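Local atomic coordinates of ammonium transporter (Kuenenia stuttgartiensis, PDB entry 6EU6), a protein that probably senses ammonium at the membrane as a trimer of ammonium-transporter fold and passes the signal on to a histidine kinase. Residues 282-295 with 333-345. Numbering follows the deposited sequence.
With MES (2-(N-morpholino)-ethanesulfonic acid), chain C.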
ATOM      1  N   ALA A 282       4.444 -16.960  15.104  1.00 28.13           N
ATOM      2  CA  ALA A 282       4.874 -17.415  16.471  1.00 28.66           C
ATOM      3  C   ALA A 282       6.381 -17.486  16.568  1.00 27.64           C
ATOM      4  O   ALA A 282       6.913 -17.424  17.656  1.00 26.08           O
ATOM      5  CB  ALA A 282       4.339 -18.798  16.776  1.00 30.81           C
ATOM      6  N   SER A 283       7.062 -17.699  15.445  1.00 26.80           N
ATOM      7  CA  SER A 283       8.417 -18.167  15.500  1.00 28.86           C
ATOM      8  C   SER A 283       9.355 -17.593  14.473  1.00 29.29           C
ATOM      9  O   SER A 283      10.502 -18.030  14.367  1.00 27.33           O
ATOM     10  CB  SER A 283       8.420 -19.684  15.349  1.00 26.97           C
ATOM     11  OG  SER A 283       7.998 -20.030  14.050  1.00 26.93           O
ATOM     12  N   SER A 284       8.947 -16.569  13.738  1.00 28.70           N
ATOM     13  CA  SER A 284       9.753 -16.182  12.569  1.00 26.87           C
ATOM     14  C   SER A 284      11.145 -15.666  12.938  1.00 30.43           C
ATOM     15  O   SER A 284      12.009 -15.641  12.083  1.00 28.03           O
ATOM     16  CB  SER A 284       9.004 -15.158  11.694  1.00 29.95           C
ATOM     17  OG  SER A 284       8.677 -14.084  12.512  1.00 29.43           O
ATOM     18  N   ASN A 285      11.390 -15.254  14.196  1.00 29.30           N
ATOM     19  CA  ASN A 285      12.713 -14.782  14.593  1.00 27.83           C
ATOM     20  C   ASN A 285      13.650 -15.920  15.022  1.00 29.30           C
ATOM     21  O   ASN A 285      14.844 -15.684  15.232  1.00 31.64           O
ATOM     22  CB  ASN A 285      12.588 -13.825  15.764  1.00 32.01           C
ATOM     23  CG  ASN A 285      11.987 -14.504  17.019  1.00 30.86           C
ATOM     24  OD1 ASN A 285      11.063 -15.338  16.949  1.00 32.15           O
ATOM     25  ND2 ASN A 285      12.502 -14.143  18.160  1.00 32.78           N
ATOM     26  N   MET A 286      13.148 -17.139  15.119  1.00 29.12           N
ATOM     27  CA  MET A 286      13.918 -18.220  15.765  1.00 30.34           C
ATOM     28  C   MET A 286      14.057 -19.460  14.979  1.00 32.46           C
ATOM     29  O   MET A 286      14.616 -20.445  15.484  1.00 30.90           O
ATOM     30  CB  MET A 286      13.369 -18.555  17.175  1.00 33.64           C
ATOM     31  CG  MET A 286      11.936 -18.939  17.306  1.00 44.72           C
ATOM     32  SD  MET A 286      11.242 -18.944  19.026  1.00 45.18           S
ATOM     33  CE  MET A 286      11.673 -17.383  19.557  1.00 40.97           C
ATOM     34  N   VAL A 287      13.607 -19.417  13.734  1.00 27.88           N
ATOM     35  CA  VAL A 287      13.671 -20.585  12.843  1.00 28.68           C
ATOM     36  C   VAL A 287      14.502 -20.220  11.630  1.00 29.89           C
ATOM     37  O   VAL A 287      14.766 -19.047  11.389  1.00 29.00           O
ATOM     38  CB  VAL A 287      12.286 -21.116  12.421  1.00 29.51           C
ATOM     39  CG1 VAL A 287      11.435 -21.391  13.642  1.00 31.34           C
ATOM     40  CG2 VAL A 287      11.521 -20.156  11.474  1.00 29.18           C
ATOM     41  N   THR A 288      14.953 -21.239  10.921  1.00 29.12           N
ATOM     42  CA  THR A 288      15.680 -21.107   9.653  1.00 31.79           C
ATOM     43  C   THR A 288      14.663 -21.034   8.486  1.00 29.44           C
ATOM     44  O   THR A 288      13.519 -21.485   8.610  1.00 29.67           O
ATOM     45  CB  THR A 288      16.611 -22.360   9.397  1.00 32.64           C
ATOM     46  OG1 THR A 288      15.800 -23.545   9.293  1.00 34.27           O
ATOM     47  CG2 THR A 288      17.685 -22.556  10.491  1.00 33.87           C
ATOM     48  N   PRO A 289      15.094 -20.546   7.328  1.00 29.91           N
ATOM     49  CA  PRO A 289      14.155 -20.507   6.228  1.00 31.63           C
ATOM     50  C   PRO A 289      13.599 -21.879   5.837  1.00 33.41           C
ATOM     51  O   PRO A 289      12.402 -21.962   5.522  1.00 29.24           O
ATOM     52  CB  PRO A 289      14.974 -19.911   5.091  1.00 35.78           C
ATOM     53  CG  PRO A 289      15.998 -19.083   5.767  1.00 35.42           C
ATOM     54  CD  PRO A 289      16.352 -19.852   7.017  1.00 32.47           C
ATOM     55  N   VAL A 290      14.417 -22.957   5.922  1.00 29.45           N
ATOM     56  CA  VAL A 290      13.880 -24.261   5.643  1.00 30.01           C
ATOM     57  C   VAL A 290      12.831 -24.692   6.651  1.00 27.21           C
ATOM     58  O   VAL A 290      11.830 -25.264   6.255  1.00 28.30           O
ATOM     59  CB  VAL A 290      14.976 -25.373   5.418  1.00 34.87           C
ATOM     60  CG1 VAL A 290      14.350 -26.754   5.305  1.00 36.80           C
ATOM     61  CG2 VAL A 290      15.691 -25.108   4.100  1.00 36.30           C
ATOM     62  N   SER A 291      12.992 -24.393   7.928  1.00 27.76           N
ATOM     63  CA  SER A 291      11.925 -24.731   8.871  1.00 28.06           C
ATOM     64  C   SER A 291      10.642 -23.899   8.612  1.00 28.88           C
ATOM     65  O   SER A 291       9.491 -24.354   8.896  1.00 31.73           O
ATOM     66  CB  SER A 291      12.368 -24.466  10.281  1.00 32.16           C
ATOM     67  OG  SER A 291      13.545 -25.137  10.609  1.00 35.06           O
ATOM     68  N   ALA A 292      10.833 -22.661   8.157  1.00 27.97           N
ATOM     69  CA  ALA A 292       9.661 -21.765   7.788  1.00 27.22           C
ATOM     70  C   ALA A 292       8.910 -22.426   6.653  1.00 27.87           C
ATOM     71  O   ALA A 292       7.692 -22.437   6.652  1.00 28.41           O
ATOM     72  CB  ALA A 292      10.132 -20.378   7.445  1.00 27.81           C
ATOM     73  N   VAL A 293       9.634 -22.999   5.674  1.00 28.72           N
ATOM     74  CA  VAL A 293       9.017 -23.754   4.601  1.00 27.92           C
ATOM     75  C   VAL A 293       8.204 -24.977   5.153  1.00 29.84           C
ATOM     76  O   VAL A 293       7.039 -25.218   4.781  1.00 29.07           O
ATOM     77  CB  VAL A 293      10.069 -24.168   3.587  1.00 27.41           C
ATOM     78  CG1 VAL A 293       9.500 -25.242   2.658  1.00 32.79           C
ATOM     79  CG2 VAL A 293      10.556 -23.004   2.794  1.00 29.67           C
ATOM     80  N   ALA A 294       8.803 -25.724   6.078  1.00 29.60           N
ATOM     81  CA  ALA A 294       8.104 -26.884   6.675  1.00 30.86           C
ATOM     82  C   ALA A 294       6.867 -26.452   7.444  1.00 27.78           C
ATOM     83  O   ALA A 294       5.811 -27.084   7.348  1.00 31.82           O
ATOM     84  CB  ALA A 294       9.054 -27.667   7.542  1.00 30.95           C
ATOM     85  N   ILE A 295       6.989 -25.393   8.235  1.00 27.34           N
ATOM     86  CA  ILE A 295       5.823 -24.845   9.000  1.00 26.29           C
ATOM     87  C   ILE A 295       4.688 -24.433   8.032  1.00 26.40           C
ATOM     88  O   ILE A 295       3.534 -24.745   8.274  1.00 27.30           O
ATOM     89  CB  ILE A 295       6.202 -23.676   9.903  1.00 29.72           C
ATOM     90  CG1 ILE A 295       7.185 -24.188  11.004  1.00 31.06           C
ATOM     91  CG2 ILE A 295       4.946 -23.014  10.550  1.00 30.09           C
ATOM     92  CD1 ILE A 295       7.969 -23.088  11.719  1.00 32.31           C
ATOM     93  N   GLY A 333       1.099 -22.781  14.620  1.00 29.87           N
ATOM     94  CA  GLY A 333       2.351 -22.064  14.731  1.00 28.43           C
ATOM     95  C   GLY A 333       2.898 -22.054  16.163  1.00 27.21           C
ATOM     96  O   GLY A 333       4.105 -22.136  16.422  1.00 25.55           O
ATOM     97  N   THR A 334       1.994 -21.867  17.131  1.00 26.91           N
ATOM     98  CA  THR A 334       2.409 -21.749  18.504  1.00 27.17           C
ATOM     99  C   THR A 334       3.045 -23.099  18.952  1.00 29.85           C
ATOM    100  O   THR A 334       4.119 -23.114  19.646  1.00 32.85           O
ATOM    101  CB  THR A 334       1.210 -21.329  19.330  1.00 30.64           C
ATOM    102  OG1 THR A 334       0.777 -19.988  18.900  1.00 27.81           O
ATOM    103  CG2 THR A 334       1.550 -21.363  20.874  1.00 30.92           C
ATOM    104  N   LEU A 335       2.405 -24.228  18.591  1.00 30.04           N
ATOM    105  CA  LEU A 335       2.996 -25.565  18.891  1.00 32.75           C
ATOM    106  C   LEU A 335       4.331 -25.792  18.181  1.00 32.79           C
ATOM    107  O   LEU A 335       5.270 -26.345  18.761  1.00 35.27           O
ATOM    108  CB  LEU A 335       2.036 -26.686  18.576  1.00 30.52           C
ATOM    109  CG  LEU A 335       0.759 -26.664  19.383  1.00 31.33           C
ATOM    110  CD1 LEU A 335      -0.120 -27.760  18.828  1.00 31.64           C
ATOM    111  CD2 LEU A 335       1.030 -26.860  20.873  1.00 33.94           C
ATOM    112  N   CYS A 336       4.451 -25.299  16.964  1.00 31.90           N
ATOM    113  CA  CYS A 336       5.691 -25.447  16.139  1.00 30.92           C
ATOM    114  C   CYS A 336       6.883 -24.719  16.699  1.00 30.25           C
ATOM    115  O   CYS A 336       8.012 -25.110  16.427  1.00 30.83           O
ATOM    116  CB  CYS A 336       5.428 -24.970  14.699  1.00 34.11           C
ATOM    117  SG  CYS A 336       4.541 -26.143  13.648  1.00 35.94           S
ATOM    118  N   VAL A 337       6.671 -23.683  17.510  1.00 28.23           N
ATOM    119  CA  VAL A 337       7.751 -23.082  18.189  1.00 29.58           C
ATOM    120  C   VAL A 337       8.657 -24.184  18.867  1.00 35.39           C
ATOM    121  O   VAL A 337       9.901 -24.189  18.748  1.00 33.56           O
ATOM    122  CB  VAL A 337       7.228 -22.168  19.315  1.00 31.86           C
ATOM    123  CG1 VAL A 337       8.338 -21.915  20.365  1.00 31.86           C
ATOM    124  CG2 VAL A 337       6.681 -20.856  18.759  1.00 30.75           C
ATOM    125  N   ALA A 338       8.034 -25.079  19.623  1.00 34.07           N
ATOM    126  CA  ALA A 338       8.797 -26.164  20.326  1.00 35.52           C
ATOM    127  C   ALA A 338       9.562 -27.090  19.375  1.00 34.20           C
ATOM    128  O   ALA A 338      10.664 -27.533  19.703  1.00 35.75           O
ATOM    129  CB  ALA A 338       7.885 -26.991  21.250  1.00 31.57           C
ATOM    130  N   ILE A 339       8.965 -27.369  18.226  1.00 33.71           N
ATOM    131  CA  ILE A 339       9.532 -28.303  17.247  1.00 36.18           C
ATOM    132  C   ILE A 339      10.651 -27.668  16.505  1.00 42.79           C
ATOM    133  O   ILE A 339      11.661 -28.328  16.288  1.00 40.52           O
ATOM    134  CB  ILE A 339       8.489 -28.792  16.283  1.00 39.45           C
ATOM    135  CG1 ILE A 339       7.309 -29.343  17.040  1.00 43.36           C
ATOM    136  CG2 ILE A 339       9.030 -29.816  15.301  1.00 43.60           C
ATOM    137  CD1 ILE A 339       7.715 -30.243  18.183  1.00 52.18           C
ATOM    138  N   PHE A 340      10.532 -26.380  16.168  1.00 36.91           N
ATOM    139  CA  PHE A 340      11.446 -25.815  15.169  1.00 34.49           C
ATOM    140  C   PHE A 340      12.377 -24.753  15.626  1.00 32.35           C
ATOM    141  O   PHE A 340      13.411 -24.467  14.930  1.00 32.94           O
ATOM    142  CB  PHE A 340      10.662 -25.246  13.949  1.00 34.97           C
ATOM    143  CG  PHE A 340       9.977 -26.283  13.144  1.00 29.87           C
ATOM    144  CD1 PHE A 340      10.676 -27.017  12.221  1.00 34.85           C
ATOM    145  CD2 PHE A 340       8.676 -26.586  13.339  1.00 28.81           C
ATOM    146  CE1 PHE A 340      10.053 -28.005  11.500  1.00 34.68           C
ATOM    147  CE2 PHE A 340       8.033 -27.546  12.624  1.00 32.58           C
ATOM    148  CZ  PHE A 340       8.712 -28.277  11.679  1.00 33.17           C
ATOM    149  N   ALA A 341      12.051 -24.095  16.713  1.00 30.81           N
ATOM    150  CA  ALA A 341      12.844 -22.991  17.163  1.00 33.42           C
ATOM    151  C   ALA A 341      14.268 -23.424  17.507  1.00 42.43           C
ATOM    152  O   ALA A 341      14.486 -24.558  17.963  1.00 39.62           O
ATOM    153  CB  ALA A 341      12.220 -22.320  18.362  1.00 39.24           C
ATOM    154  N   GLN A 342      15.207 -22.521  17.232  1.00 36.38           N
ATOM    155  CA  GLN A 342      16.587 -22.647  17.657  1.00 43.81           C
ATOM    156  C   GLN A 342      16.639 -22.820  19.171  1.00 41.74           C
ATOM    157  O   GLN A 342      16.000 -22.070  19.929  1.00 37.83           O
ATOM    158  CB  GLN A 342      17.379 -21.410  17.225  1.00 47.42           C
ATOM    159  CG  GLN A 342      18.872 -21.604  17.295  1.00 63.56           C
ATOM    160  CD  GLN A 342      19.270 -22.824  16.494  1.00 74.33           C
ATOM    161  OE1 GLN A 342      18.895 -22.932  15.322  1.00 73.25           O
ATOM    162  NE2 GLN A 342      19.980 -23.778  17.128  1.00 78.24           N
ATOM    163  N   LYS A 343      17.415 -23.793  19.628  1.00 42.68           N
ATOM    164  CA  LYS A 343      17.398 -24.137  21.056  1.00 47.61           C
ATOM    165  C   LYS A 343      17.701 -22.989  22.017  1.00 43.36           C
ATOM    166  O   LYS A 343      17.077 -22.882  23.027  1.00 42.10           O
ATOM    167  CB  LYS A 343      18.215 -25.402  21.363  1.00 54.31           C
ATOM    168  CG  LYS A 343      17.367 -26.669  21.203  1.00 63.35           C
ATOM    169  CD  LYS A 343      17.932 -27.966  21.806  1.00 74.27           C
ATOM    170  CE  LYS A 343      17.282 -28.431  23.120  1.00 73.94           C
ATOM    171  NZ  LYS A 343      16.870 -29.871  23.081  1.00 72.97           N
ATOM    172  N   SER A 344      18.559 -22.061  21.661  1.00 43.48           N
ATOM    173  CA  SER A 344      18.828 -20.887  22.486  1.00 43.15           C
ATOM    174  C   SER A 344      17.623 -20.030  22.796  1.00 47.94           C
ATOM    175  O   SER A 344      17.671 -19.176  23.716  1.00 44.78           O
ATOM    176  CB  SER A 344      19.886 -19.979  21.790  1.00 53.42           C
ATOM    177  OG  SER A 344      19.692 -19.919  20.375  1.00 57.01           O
ATOM    178  N   TYR A 345      16.548 -20.174  22.001  1.00 42.97           N
ATOM    179  CA  TYR A 345      15.326 -19.419  22.268  1.00 42.94           C
ATOM    180  C   TYR A 345      14.341 -20.071  23.251  1.00 42.27           C
ATOM    181  O   TYR A 345      13.391 -19.414  23.733  1.00 43.42           O
ATOM    182  CB  TYR A 345      14.601 -19.137  20.937  1.00 41.17           C
ATOM    183  CG  TYR A 345      15.293 -18.093  20.156  1.00 38.69           C
ATOM    184  CD1 TYR A 345      14.976 -16.773  20.364  1.00 41.04           C
ATOM    185  CD2 TYR A 345      16.260 -18.416  19.255  1.00 40.08           C
ATOM    186  CE1 TYR A 345      15.606 -15.787  19.672  1.00 43.23           C
ATOM    187  CE2 TYR A 345      16.902 -17.431  18.541  1.00 43.50           C
ATOM    188  CZ  TYR A 345      16.531 -16.124  18.761  1.00 42.55           C
ATOM    189  OH  TYR A 345      17.148 -15.107  18.143  1.00 51.68           O
TER
HETATM  190  O1  MES C 502      11.429  -9.216  22.692  1.00 68.07           O
HETATM  191  C2  MES C 502      11.602 -10.640  22.649  1.00 63.52           C
HETATM  192  C3  MES C 502      12.778 -11.004  21.765  1.00 61.59           C
HETATM  193  N4  MES C 502      12.701 -10.342  20.455  1.00 63.12           N
HETATM  194  C5  MES C 502      12.352  -8.903  20.475  1.00 58.43           C
HETATM  195  C6  MES C 502      11.191  -8.654  21.404  1.00 58.98           C
HETATM  196  C7  MES C 502      14.020 -10.427  19.783  1.00 63.83           C
HETATM  197  C8  MES C 502      14.149 -11.754  19.043  1.00 75.76           C
HETATM  198  S   MES C 502      15.616 -11.982  18.283  1.00 83.88           S
HETATM  199  O1S MES C 502      15.371 -12.632  16.969  1.00 89.96           O
HETATM  200  O2S MES C 502      16.397 -10.718  18.156  1.00 74.58           O
HETATM  201  O3S MES C 502      16.419 -12.926  19.092  1.00104.71           O
HETATM  202  O   HOH W   1       5.502 -21.274  14.151  1.00 29.28           O
HETATM  203  O   HOH W   2      14.656 -23.884  12.756  1.00 28.32           O
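In the Amt fold of this membrane protein, the loop that leads into helix 289-312 lies against the C-terminal end of helix 322-340, and Met286 packs against both Ala341 and Tyr345 where that helix gives way to a short 3-10 turn. CB of Met286 sits over one face of the Tyr345 ring in a CH-pi contact, 3.7 Å from its centroid. Met286 chi3 (52°) bends the chain back, so that CE also reaches CD1 of Tyr345 at 3.5 Å, while SD approaches the ring obliquely as a Met-aromatic contact. At about a right angle to this contact, CG of Met286 meets CB of Ala341, 3.6 Å away. The backbone ties the same place: Gln342 N donates to Met286 O at 2.8 Å, nearly straight at 168°. The Tyr345 hydroxyl donates a very short bond to a sulfonate oxygen of a bound MES, probably from the crystallisation liquor. With Tyr345 replaced by an alanine, CB and CE of Met286 would probably lose the ring they pack on. Farther along, Phe340 meets helix 289-312: CG1 of Ile295 lies over a ring face, 4.0 Å from the centroid, and CB of Ser291 touches CD1 at 3.6 Å. A water links Phe340 O to Thr288 N, at the N-cap of helix 289-312, and to Ser291 OG; another joins Ser283 OG to Gly333 O. Ala282 CB rests on Gly333 O at 3.4 Å. The helical segments run roughly antiparallel at 140°. Around them, helix 353-385 packs on Val337 and supplies Arg353 to Ala338 O and Ala341 O, Asn241 of helix 234-261 binds Ser284 O and Val287 O, and helix 266-280 packs on Ile295.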